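Local coordinates for pyruvate-formate lyase-activating enzyme (Bacteroides vulgatus ATCC 8482, PDB 3CAN), which is a probable member of the radical SAM superfamily, whose domains are built as full or partial barrels of alternating parallel strands and helices, at residues G32-V37 with N54-L59; E19-I24 with D49-N54; L114-L119 with Q169-Y174; L62-S67 with E109-L114. All coordinates share one frame; numbering follows the deposited sequence. Where two conformers were deposited one is given.

Interactions 1 and 2 lie on one side of the chain's centre, and interactions 3 and 4 on the other. Interactions 1 and 2 are mainly buried. Interaction 1 pairs two strands, with backbone bonds and an arginine-glutamate salt bridge. Interaction 2 packs the helices next to those strands, mostly through aliphatic contacts. The two share N54, and V51 of helix 45-53 packs on V37 and L58 of the strands. Interactions 3 and 4 are partly buried and both use helix 109-121. Interaction 3 joins it to helix 161-173 through alanine, leucine and tyrosine, with a weak tyrosine-glutamate bond at the outer side. Interaction 4 joins it to a loop, mainly through one asparagine-to-backbone bond.

Interaction 1 of 4, residues G32-V37 with N54-L59; sequences GIHRAV and NCELLL
R35 meets E56, the residue just before strand 57-61, side chain to side chain. R35 CB packs on C55 CB at 3.8 Å. CG passes close to E56 OE1, and CD sits beside the backbone oxygen of N54. The bend at chi3 (-62°) then sets NE, which gives E56 OE1 a nearly straight bond (R35 NE to E56 OE1 2.9 Å, 173° at the hydrogen). R35 NH2 reaches E56 OE2, also at 2.9 Å. The salt bridge is side-on, one guanidinium nitrogen to each carboxylate oxygen, both met on their syn sides. The two planes lie 23° apart. N54 O lies 3.0 Å above one guanidinium face, toward the rim. NH1 turns to L25 O in helix 18-30 and to a water shared with N54 OD1; the N54 amide nitrogen is held by E50 O.

E56 OE1 takes a second bond on its anti side, from R35 N at 2.8 Å. The carboxylate therefore holds both the backbone and the tip of R35, and E56 N in turn donates to R35 O. Another water joins I33 O to E56 OE2. E56 CB lies over one face of the H34 ring, 3.9 Å from its centroid, as a CH-pi contact.

Regular strand bonds follow. V37 N binds L57 O at 3.1 Å, and L59 N binds V37 O at 2.9 Å. A36 and L57 share one face of the sheet, V37 and L58 the other. Such parallel pairing joins the two strands of a beta-alpha-beta unit, here with helix 45-53, as expected in a barrel-like radical SAM fold.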
# COMPACT_ATOMS: atom_id res chain seq x y z
N GLY A 32 8.94 -3.70 18.91
CA GLY A 32 7.91 -2.67 19.00
C GLY A 32 7.43 -2.14 17.65
O GLY A 32 6.92 -1.03 17.55
N ILE A 33 7.61 -2.95 16.61
CA ILE A 33 7.27 -2.56 15.26
C ILE A 33 5.82 -3.00 15.00
O ILE A 33 5.45 -4.13 15.31
CB ILE A 33 8.28 -3.17 14.25
CG1 ILE A 33 9.68 -2.54 14.49
CG2 ILE A 33 7.80 -2.93 12.81
CD1 ILE A 33 10.78 -3.10 13.63
N HIS A 34 5.02 -2.07 14.48
CA HIS A 34 3.61 -2.36 14.12
C HIS A 34 3.57 -3.36 12.98
O HIS A 34 4.37 -3.28 12.04
CB HIS A 34 2.90 -1.07 13.71
CG HIS A 34 1.47 -1.24 13.32
ND1 HIS A 34 1.08 -1.70 12.08
CD2 HIS A 34 0.32 -0.94 13.99
CE1 HIS A 34 -0.24 -1.72 12.02
NE2 HIS A 34 -0.72 -1.25 13.16
N ARG A 35 2.63 -4.31 13.07
CA ARG A 35 2.53 -5.43 12.14
C ARG A 35 1.14 -5.59 11.53
O ARG A 35 0.14 -5.68 12.25
CB ARG A 35 2.88 -6.73 12.88
CG ARG A 35 4.27 -6.74 13.50
CD ARG A 35 4.35 -7.72 14.65
NE ARG A 35 3.44 -7.37 15.74
CZ ARG A 35 3.32 -8.09 16.84
NH1 ARG A 35 4.08 -9.15 17.04
NH2 ARG A 35 2.45 -7.73 17.77
N ALA A 36 1.09 -5.65 10.20
CA ALA A 36 -0.15 -5.90 9.46
C ALA A 36 0.06 -7.10 8.57
O ALA A 36 1.12 -7.22 7.95
CB ALA A 36 -0.54 -4.69 8.61
N VAL A 37 -0.94 -7.96 8.48
CA VAL A 37 -0.80 -9.20 7.71
C VAL A 37 -2.03 -9.43 6.83
O VAL A 37 -3.16 -9.43 7.30
CB VAL A 37 -0.63 -10.42 8.61
CG1 VAL A 37 -0.45 -11.68 7.76
CG2 VAL A 37 0.57 -10.22 9.59
N ASN A 54 -0.14 -12.34 17.01
CA ASN A 54 1.18 -11.81 16.74
C ASN A 54 1.18 -10.66 15.73
O ASN A 54 2.14 -10.46 15.00
CB ASN A 54 2.10 -12.94 16.29
CG ASN A 54 2.32 -13.98 17.39
OD1 ASN A 54 3.04 -13.73 18.36
ND2 ASN A 54 1.67 -15.13 17.24
N CYS A 55 0.09 -9.91 15.70
CA CYS A 55 0.07 -8.69 14.89
C CYS A 55 -0.97 -7.73 15.41
O CYS A 55 -1.71 -8.04 16.35
CB CYS A 55 -0.12 -9.00 13.41
SG CYS A 55 -1.79 -9.51 12.93
N GLU A 56 -0.99 -6.55 14.80
CA GLU A 56 -1.88 -5.46 15.20
C GLU A 56 -3.13 -5.32 14.32
O GLU A 56 -4.12 -4.73 14.76
CB GLU A 56 -1.10 -4.15 15.17
CG GLU A 56 -0.27 -3.88 16.37
CD GLU A 56 0.93 -4.79 16.52
OE1 GLU A 56 1.62 -5.10 15.53
OE2 GLU A 56 1.21 -5.16 17.66
N LEU A 57 -3.08 -5.83 13.08
CA LEU A 57 -4.10 -5.55 12.08
C LEU A 57 -4.07 -6.61 10.99
O LEU A 57 -2.99 -7.00 10.54
CB LEU A 57 -3.80 -4.19 11.42
CG LEU A 57 -4.72 -3.70 10.33
CD1 LEU A 57 -6.11 -3.40 10.91
CD2 LEU A 57 -4.13 -2.44 9.65
N LEU A 58 -5.25 -7.07 10.58
CA LEU A 58 -5.36 -7.95 9.43
C LEU A 58 -5.85 -7.17 8.23
O LEU A 58 -6.63 -6.21 8.36
CB LEU A 58 -6.32 -9.12 9.68
CG LEU A 58 -5.99 -10.17 10.74
CD1 LEU A 58 -6.82 -11.43 10.51
CD2 LEU A 58 -4.49 -10.50 10.85
N LEU A 59 -5.39 -7.57 7.05
CA LEU A 59 -5.80 -7.00 5.78
C LEU A 59 -6.41 -8.12 4.97
O LEU A 59 -5.82 -9.19 4.85
CB LEU A 59 -4.59 -6.44 5.02
CG LEU A 59 -3.66 -5.52 5.82
CD1 LEU A 59 -2.39 -5.22 5.03
CD2 LEU A 59 -4.39 -4.23 6.22
O HOH W 1 4.18 -4.45 17.70
O HOH W 2 3.96 -11.26 19.09

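Interaction 2 of 4, residues E19-I24 with D49-N54; sequences EFLIDI and DEVMRN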
# COMPACT_ATOMS: atom_id res chain seq x y z
N GLU A 19 4.92 -20.92 9.65
CA GLU A 19 5.79 -20.93 10.83
C GLU A 19 6.79 -19.77 10.80
O GLU A 19 7.03 -19.08 11.82
CB GLU A 19 6.53 -22.27 10.94
CG GLU A 19 7.33 -22.45 12.22
CD GLU A 19 6.48 -22.68 13.45
OE1 GLU A 19 5.29 -23.05 13.32
OE2 GLU A 19 7.04 -22.49 14.56
N PHE A 20 7.38 -19.58 9.63
CA PHE A 20 8.31 -18.48 9.39
C PHE A 20 7.65 -17.12 9.62
O PHE A 20 8.22 -16.26 10.29
CB PHE A 20 8.85 -18.54 7.97
CG PHE A 20 9.77 -17.41 7.64
CD1 PHE A 20 11.04 -17.36 8.21
CD2 PHE A 20 9.39 -16.38 6.79
CE1 PHE A 20 11.91 -16.33 7.93
CE2 PHE A 20 10.26 -15.32 6.52
CZ PHE A 20 11.51 -15.30 7.08
N LEU A 21 6.46 -16.94 9.06
CA LEU A 21 5.68 -15.70 9.22
C LEU A 21 5.48 -15.38 10.70
O LEU A 21 5.77 -14.28 11.14
CB LEU A 21 4.33 -15.85 8.53
CG LEU A 21 3.30 -14.73 8.66
CD1 LEU A 21 3.85 -13.44 8.09
CD2 LEU A 21 2.02 -15.15 7.97
N ILE A 22 5.03 -16.36 11.47
CA ILE A 22 4.81 -16.16 12.90
C ILE A 22 6.12 -15.82 13.63
O ILE A 22 6.16 -14.95 14.50
CB ILE A 22 4.13 -17.41 13.54
CG1 ILE A 22 2.72 -17.61 12.96
CG2 ILE A 22 4.08 -17.27 15.05
CD1 ILE A 22 1.80 -16.48 13.18
N ASP A 23 7.22 -16.48 13.25
CA ASP A 23 8.52 -16.17 13.84
C ASP A 23 8.93 -14.71 13.58
O ASP A 23 9.37 -14.00 14.48
CB ASP A 23 9.58 -17.12 13.31
CG ASP A 23 10.91 -16.94 14.01
OD1 ASP A 23 10.97 -17.15 15.23
OD2 ASP A 23 11.87 -16.56 13.33
N ILE A 24 8.79 -14.27 12.34
CA ILE A 24 9.16 -12.89 11.99
C ILE A 24 8.24 -11.92 12.72
O ILE A 24 8.68 -10.92 13.25
CB ILE A 24 9.11 -12.66 10.49
CG1 ILE A 24 10.14 -13.54 9.75
CG2 ILE A 24 9.32 -11.15 10.17
CD1 ILE A 24 11.59 -13.43 10.24
N ASP A 49 -5.77 -17.67 13.74
CA ASP A 49 -5.75 -17.36 15.18
C ASP A 49 -4.34 -17.01 15.67
O ASP A 49 -4.17 -16.03 16.43
CB ASP A 49 -6.29 -18.54 15.99
CG ASP A 49 -7.77 -18.76 15.81
OD1 ASP A 49 -8.45 -17.90 15.22
OD2 ASP A 49 -8.26 -19.81 16.28
N GLU A 50 -3.34 -17.78 15.25
CA GLU A 50 -1.96 -17.53 15.67
C GLU A 50 -1.42 -16.23 15.08
O GLU A 50 -0.70 -15.51 15.75
CB GLU A 50 -1.04 -18.70 15.30
CG GLU A 50 0.39 -18.60 15.86
CD GLU A 50 0.47 -18.65 17.39
OE1 GLU A 50 -0.48 -19.14 18.04
OE2 GLU A 50 1.50 -18.19 17.94
N VAL A 51 -1.77 -15.93 13.83
CA VAL A 51 -1.39 -14.64 13.23
C VAL A 51 -1.98 -13.48 14.04
O VAL A 51 -1.27 -12.54 14.37
CB VAL A 51 -1.82 -14.53 11.75
CG1 VAL A 51 -1.67 -13.08 11.26
CG2 VAL A 51 -0.96 -15.48 10.89
N MSE A 52 -3.25 -13.58 14.41
CA MSE A 52 -3.88 -12.53 15.23
C MSE A 52 -3.19 -12.33 16.59
O MSE A 52 -3.11 -11.22 17.09
CB MSE A 52 -5.37 -12.81 15.42
CG MSE A 52 -6.20 -12.57 14.19
SE MSE A 52 -8.12 -12.66 14.54
CE MSE A 52 -8.29 -14.58 14.79
N ARG A 53 -2.65 -13.40 17.17
CA ARG A 53 -1.92 -13.27 18.42
C ARG A 53 -0.59 -12.52 18.26
O ARG A 53 -0.00 -12.07 19.25
CB ARG A 53 -1.67 -14.64 19.03
CG ARG A 53 -2.90 -15.24 19.66
CD ARG A 53 -2.55 -16.44 20.52
NE ARG A 53 -2.48 -17.65 19.72
CZ ARG A 53 -3.52 -18.40 19.39
NH1 ARG A 53 -3.35 -19.47 18.64
NH2 ARG A 53 -4.76 -18.10 19.80
N ASN A 54 -0.14 -12.34 17.01
CA ASN A 54 1.18 -11.81 16.74
C ASN A 54 1.18 -10.66 15.73
O ASN A 54 2.14 -10.46 15.00
CB ASN A 54 2.10 -12.94 16.29
CG ASN A 54 2.32 -13.98 17.39
OD1 ASN A 54 3.04 -13.73 18.36
ND2 ASN A 54 1.67 -15.13 17.24
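I22 CG2 meets two flat groups: it lies 3.9 Å from N54 ND2, with E50 OE2 nearly as close. The same E50 carboxylate sits at the edge of the R53 guanidinium: OE1 lies in its plane and takes both R53 NE and R53 NH1. D49 O lies over the centre of one guanidinium face. The amide of N54, just after helix 45-53, is held by the last turn of that helix: ND2 donates to E50 O at 2.8 Å. E50 was modelled in two conformers, and its side-chain contacts hold for one.

I22 CG1 is anti to the carbonyl carbon (chi1 -65°), and CD1 goes on to the other helix. I22 CD1 touches V51 CG2 at 3.7 Å and also nears the V51 backbone nitrogen. It packs on E50 CG as well, the two side chains crossing at about a right angle. L21 CD2 adds a looser contact to V51 CG2 at 4.2 Å.

The helix segments run nearly parallel, 15° apart, with axes 9.9 Å from each other. L21 rests on F9 and V51 on L58, both in sheet strands. This is the side-by-side helix layer of an alpha/beta fold with parallel strands.

Interaction 3 of 4, residues L114-L119 with Q169-Y174; sequences LSAEFL and QILTDY
The first torsions of Y174 and E117 set CG beside the backbone N in both residues. In Y174, CG is anti to the carbonyl carbon (chi1 -80°), and the ring comes up to helix 109-121. In E117, CG is also anti to the carbonyl carbon (chi1 -70°), and the chain runs extended beyond it. The contact joins neighbouring helices 109-121 and 161-173 on one side of the parallel sheet of this alpha/beta fold. Y174 is the first residue to leave helical geometry after helix 161-173.

A116 is the small residue at the centre. Its CB points toward the other helix and meets three side chains. The nearest atom is Y174 CD1, 3.4 Å from A116 CB. The approach to the ring is oblique. L171 CD2 lies 3.7 Å from A116 CB. I170 CG2 is more distant, and I170 was modelled in two conformers. The A116 and L171 backbones come close here, with 5.5 Å between their CA atoms. On the sheet side, L171 rests on I129 and L131 of strand 128-133, and L119 also touches I129. A116 further packs on L176.

E117 lies on the outer side of the contact, crossing the tyrosine, with carboxylate and ring planes 60° apart. Its backbone N lies over one face of the Y174 ring, while I170 O sits at the ring edge, in plane. Y174 OH and E117 OE2 are 2.6 Å apart, a weak hydrogen bond. The aliphatic part of the glutamate also touches the ring, with E117 CG 3.3 Å from Y174 CE2.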
# COMPACT_ATOMS: atom_id res chain seq x y z
N LEU A 114 -23.97 -6.40 -2.24
CA LEU A 114 -23.80 -7.72 -1.60
C LEU A 114 -22.62 -7.69 -0.64
O LEU A 114 -22.67 -8.25 0.45
CB LEU A 114 -23.60 -8.81 -2.66
CG LEU A 114 -24.85 -9.14 -3.49
CD1 LEU A 114 -24.44 -10.12 -4.61
CD2 LEU A 114 -26.01 -9.68 -2.62
N SER A 115 -21.55 -7.00 -1.06
CA SER A 115 -20.37 -6.82 -0.23
C SER A 115 -20.71 -6.07 1.06
O SER A 115 -20.32 -6.47 2.16
CB SER A 115 -19.27 -6.06 -1.00
OG SER A 115 -18.81 -6.78 -2.14
N ALA A 116 -21.45 -4.98 0.92
CA ALA A 116 -21.86 -4.16 2.06
C ALA A 116 -22.74 -4.96 3.02
O ALA A 116 -22.58 -4.89 4.23
CB ALA A 116 -22.59 -2.91 1.57
N GLU A 117 -23.68 -5.72 2.48
CA GLU A 117 -24.59 -6.52 3.28
C GLU A 117 -23.86 -7.60 4.06
O GLU A 117 -24.17 -7.84 5.23
CB GLU A 117 -25.68 -7.13 2.40
CG GLU A 117 -26.64 -6.08 1.89
CD GLU A 117 -27.64 -6.55 0.85
OE1 GLU A 117 -27.74 -7.77 0.54
OE2 GLU A 117 -28.38 -5.66 0.34
N PHE A 118 -22.87 -8.22 3.43
CA PHE A 118 -22.05 -9.21 4.11
C PHE A 118 -21.29 -8.56 5.27
O PHE A 118 -21.40 -8.98 6.42
CB PHE A 118 -21.12 -9.86 3.11
CG PHE A 118 -20.04 -10.69 3.72
CD1 PHE A 118 -20.33 -11.88 4.36
CD2 PHE A 118 -18.73 -10.27 3.67
CE1 PHE A 118 -19.33 -12.63 4.92
CE2 PHE A 118 -17.72 -11.01 4.23
CZ PHE A 118 -18.02 -12.19 4.88
N LEU A 119 -20.57 -7.49 4.97
CA LEU A 119 -19.72 -6.84 5.96
C LEU A 119 -20.54 -6.23 7.10
O LEU A 119 -20.16 -6.33 8.28
CB LEU A 119 -18.83 -5.78 5.29
CG LEU A 119 -17.79 -6.33 4.29
CD1 LEU A 119 -17.12 -5.19 3.55
CD2 LEU A 119 -16.74 -7.21 5.00
N GLN A 169 -20.93 5.71 -1.43
CA GLN A 169 -22.25 5.99 -0.87
C GLN A 169 -22.96 4.72 -0.42
O GLN A 169 -23.56 4.70 0.65
CB GLN A 169 -23.14 6.74 -1.87
CG GLN A 169 -24.43 7.27 -1.26
CD GLN A 169 -24.17 8.27 -0.15
OE1 GLN A 169 -23.52 9.29 -0.36
NE2 GLN A 169 -24.65 7.97 1.05
N ILE A 170 -22.92 3.68 -1.24
CA ILE A 170 -23.54 2.40 -0.91
C ILE A 170 -22.99 1.88 0.42
O ILE A 170 -23.74 1.54 1.34
CB ILE A 170 -23.30 1.35 -2.02
CG1 ILE A 170 -24.10 1.70 -3.28
CG2 ILE A 170 -23.70 -0.05 -1.53
CD1 ILE A 170 -23.59 1.03 -4.54
N LEU A 171 -21.67 1.81 0.52
CA LEU A 171 -21.05 1.29 1.73
C LEU A 171 -21.42 2.15 2.96
O LEU A 171 -21.75 1.61 4.02
CB LEU A 171 -19.54 1.19 1.54
CG LEU A 171 -19.09 0.14 0.51
CD1 LEU A 171 -17.64 0.38 0.07
CD2 LEU A 171 -19.31 -1.28 1.07
N THR A 172 -21.40 3.47 2.79
CA THR A 172 -21.79 4.41 3.83
C THR A 172 -23.24 4.20 4.24
O THR A 172 -23.56 4.22 5.43
CB THR A 172 -21.56 5.87 3.37
OG1 THR A 172 -20.19 6.04 2.96
CG2 THR A 172 -21.87 6.85 4.49
N ASP A 173 -24.12 4.00 3.26
CA ASP A 173 -25.55 3.75 3.52
C ASP A 173 -25.80 2.52 4.39
O ASP A 173 -26.79 2.48 5.12
CB ASP A 173 -26.33 3.62 2.21
CG ASP A 173 -26.52 4.95 1.47
OD1 ASP A 173 -26.30 6.03 2.06
OD2 ASP A 173 -26.89 4.91 0.28
N TYR A 174 -24.91 1.52 4.31
CA TYR A 174 -25.01 0.31 5.12
C TYR A 174 -24.27 0.43 6.46
O TYR A 174 -24.13 -0.55 7.20
CB TYR A 174 -24.48 -0.90 4.33
CG TYR A 174 -25.47 -1.46 3.34
CD1 TYR A 174 -25.45 -1.06 2.01
CD2 TYR A 174 -26.40 -2.43 3.72
CE1 TYR A 174 -26.36 -1.58 1.09
CE2 TYR A 174 -27.31 -2.95 2.81
CZ TYR A 174 -27.28 -2.53 1.49
OH TYR A 174 -28.17 -3.07 0.57

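Interaction 4 of 4, residues L62-S67 with E109-L114; sequences LKSMDS and EKNIKL
An ST turn and a helix N-cap shape segment 62-67, a loop that runs into helix 67-74, where M65 meets N111. S64 OG is anti to its own backbone N (chi1 -175°) and accepts a bond from D66 N at 2.9 Å. D66 in turn is the N-cap of helix 67-74, with OD1 taking V69 N.

The bond between the segments comes from M65 N. It donates to N111 OD1 at 2.8 Å, with 169° at the hydrogen. The donor lies in the plane of the amide carbonyl. N111 CG is anti to its backbone N (chi1 -176°), on the way to the loop. S64 OG is 3.5 Å from N111 OD1. The other end of the amide is also used. N111 ND2 gives to a water at 2.9 Å, which bonds to L62 O, and it also binds N106 O. Both ends of this buried side chain therefore have partners, which fixes the amide rotation.

In the fold, the loop follows strand 57-61 and leads into helix 67-74. Helix 109-121 comes after the next strand of the sheet, 95-101. The contact thus sets the connection from strand 57-61 to helix 67-74 against the first turns of a later helix.

M65 is a selenomethionine, bent at chi2 and chi3. Its side chain crosses that of N111 at about a right angle. M65 CB is 3.5 Å from N111 OD1. M65 CG packs on L114 CB at 3.8 Å, one helical turn further on, the two side chains crossing at a slant. M65 also touches L82 of helix 79-90 and F118.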
# COMPACT_ATOMS: atom_id res chain seq x y z
N LEU A 62 -11.40 -8.27 -0.74
CA LEU A 62 -12.71 -8.78 -1.12
C LEU A 62 -12.99 -8.38 -2.56
O LEU A 62 -13.68 -7.41 -2.84
CB LEU A 62 -13.77 -8.23 -0.17
CG LEU A 62 -15.19 -8.76 -0.32
CD1 LEU A 62 -15.18 -10.29 -0.18
CD2 LEU A 62 -16.09 -8.10 0.72
N LYS A 63 -12.42 -9.15 -3.49
CA LYS A 63 -12.46 -8.80 -4.91
C LYS A 63 -13.85 -8.95 -5.52
O LYS A 63 -14.25 -8.14 -6.37
CB LYS A 63 -11.43 -9.61 -5.71
CG LYS A 63 -10.07 -8.92 -5.81
CD LYS A 63 -9.08 -9.70 -6.67
CE LYS A 63 -8.04 -10.43 -5.81
NZ LYS A 63 -7.28 -11.49 -6.54
N SER A 64 -14.60 -9.95 -5.07
CA SER A 64 -15.95 -10.15 -5.57
C SER A 64 -16.75 -11.05 -4.67
O SER A 64 -16.21 -12.01 -4.12
CB SER A 64 -15.96 -10.79 -6.97
OG SER A 64 -17.29 -10.84 -7.47
N MSE A 65 -18.04 -10.76 -4.56
CA MSE A 65 -18.98 -11.68 -3.91
C MSE A 65 -19.40 -12.81 -4.85
O MSE A 65 -19.96 -13.81 -4.41
CB MSE A 65 -20.21 -10.92 -3.44
CG MSE A 65 -19.95 -9.93 -2.34
SE MSE A 65 -19.15 -10.67 -0.71
CE MSE A 65 -20.63 -11.82 -0.12
N ASP A 66 -19.12 -12.64 -6.14
CA ASP A 66 -19.36 -13.67 -7.15
C ASP A 66 -18.16 -14.60 -7.22
O ASP A 66 -17.08 -14.20 -7.66
CB ASP A 66 -19.61 -12.98 -8.50
CG ASP A 66 -20.01 -13.93 -9.61
OD1 ASP A 66 -19.59 -15.10 -9.62
OD2 ASP A 66 -20.75 -13.47 -10.50
N SER A 67 -18.33 -15.84 -6.75
CA SER A 67 -17.20 -16.79 -6.69
C SER A 67 -16.62 -17.12 -8.07
O SER A 67 -15.43 -17.41 -8.20
CB SER A 67 -17.59 -18.08 -5.98
OG SER A 67 -16.43 -18.79 -5.57
N GLU A 109 -23.35 -2.21 -8.98
CA GLU A 109 -24.13 -1.95 -7.78
C GLU A 109 -24.45 -3.25 -7.04
O GLU A 109 -24.37 -3.32 -5.81
CB GLU A 109 -25.43 -1.23 -8.17
CG GLU A 109 -26.40 -1.03 -7.05
CD GLU A 109 -27.67 -0.33 -7.52
OE1 GLU A 109 -27.55 0.76 -8.12
OE2 GLU A 109 -28.76 -0.88 -7.28
N LYS A 110 -24.78 -4.30 -7.78
CA LYS A 110 -25.09 -5.58 -7.15
C LYS A 110 -23.93 -6.08 -6.30
O LYS A 110 -24.10 -6.38 -5.12
CB LYS A 110 -25.46 -6.64 -8.18
CG LYS A 110 -25.77 -8.00 -7.54
CD LYS A 110 -26.18 -9.00 -8.59
CE LYS A 110 -26.26 -10.41 -8.03
NZ LYS A 110 -26.50 -11.41 -9.14
N ASN A 111 -22.74 -6.15 -6.88
CA ASN A 111 -21.60 -6.66 -6.12
C ASN A 111 -21.27 -5.83 -4.89
O ASN A 111 -20.97 -6.37 -3.82
CB ASN A 111 -20.34 -6.75 -6.96
CG ASN A 111 -19.20 -7.36 -6.19
OD1 ASN A 111 -19.29 -8.51 -5.76
ND2 ASN A 111 -18.12 -6.58 -5.98
N ILE A 112 -21.32 -4.51 -5.04
CA ILE A 112 -20.99 -3.63 -3.94
C ILE A 112 -22.04 -3.70 -2.85
O ILE A 112 -21.70 -3.71 -1.67
CB ILE A 112 -20.75 -2.18 -4.42
CG1 ILE A 112 -19.60 -2.15 -5.45
CG2 ILE A 112 -20.46 -1.25 -3.26
CD1 ILE A 112 -18.25 -2.68 -4.94
N LYS A 113 -23.32 -3.79 -3.23
CA LYS A 113 -24.38 -3.99 -2.23
C LYS A 113 -24.25 -5.33 -1.51
O LYS A 113 -24.38 -5.38 -0.28
CB LYS A 113 -25.78 -3.82 -2.84
CG LYS A 113 -26.13 -2.37 -3.19
CD LYS A 113 -27.53 -2.25 -3.75
CE LYS A 113 -27.90 -0.80 -3.95
NZ LYS A 113 -29.26 -0.66 -4.55
N LEU A 114 -23.97 -6.40 -2.24
CA LEU A 114 -23.80 -7.72 -1.60
C LEU A 114 -22.62 -7.69 -0.64
O LEU A 114 -22.67 -8.25 0.45
CB LEU A 114 -23.60 -8.81 -2.66
CG LEU A 114 -24.85 -9.14 -3.49
CD1 LEU A 114 -24.44 -10.12 -4.61
CD2 LEU A 114 -26.01 -9.68 -2.62
O HOH W 3 -16.40 -7.30 -3.71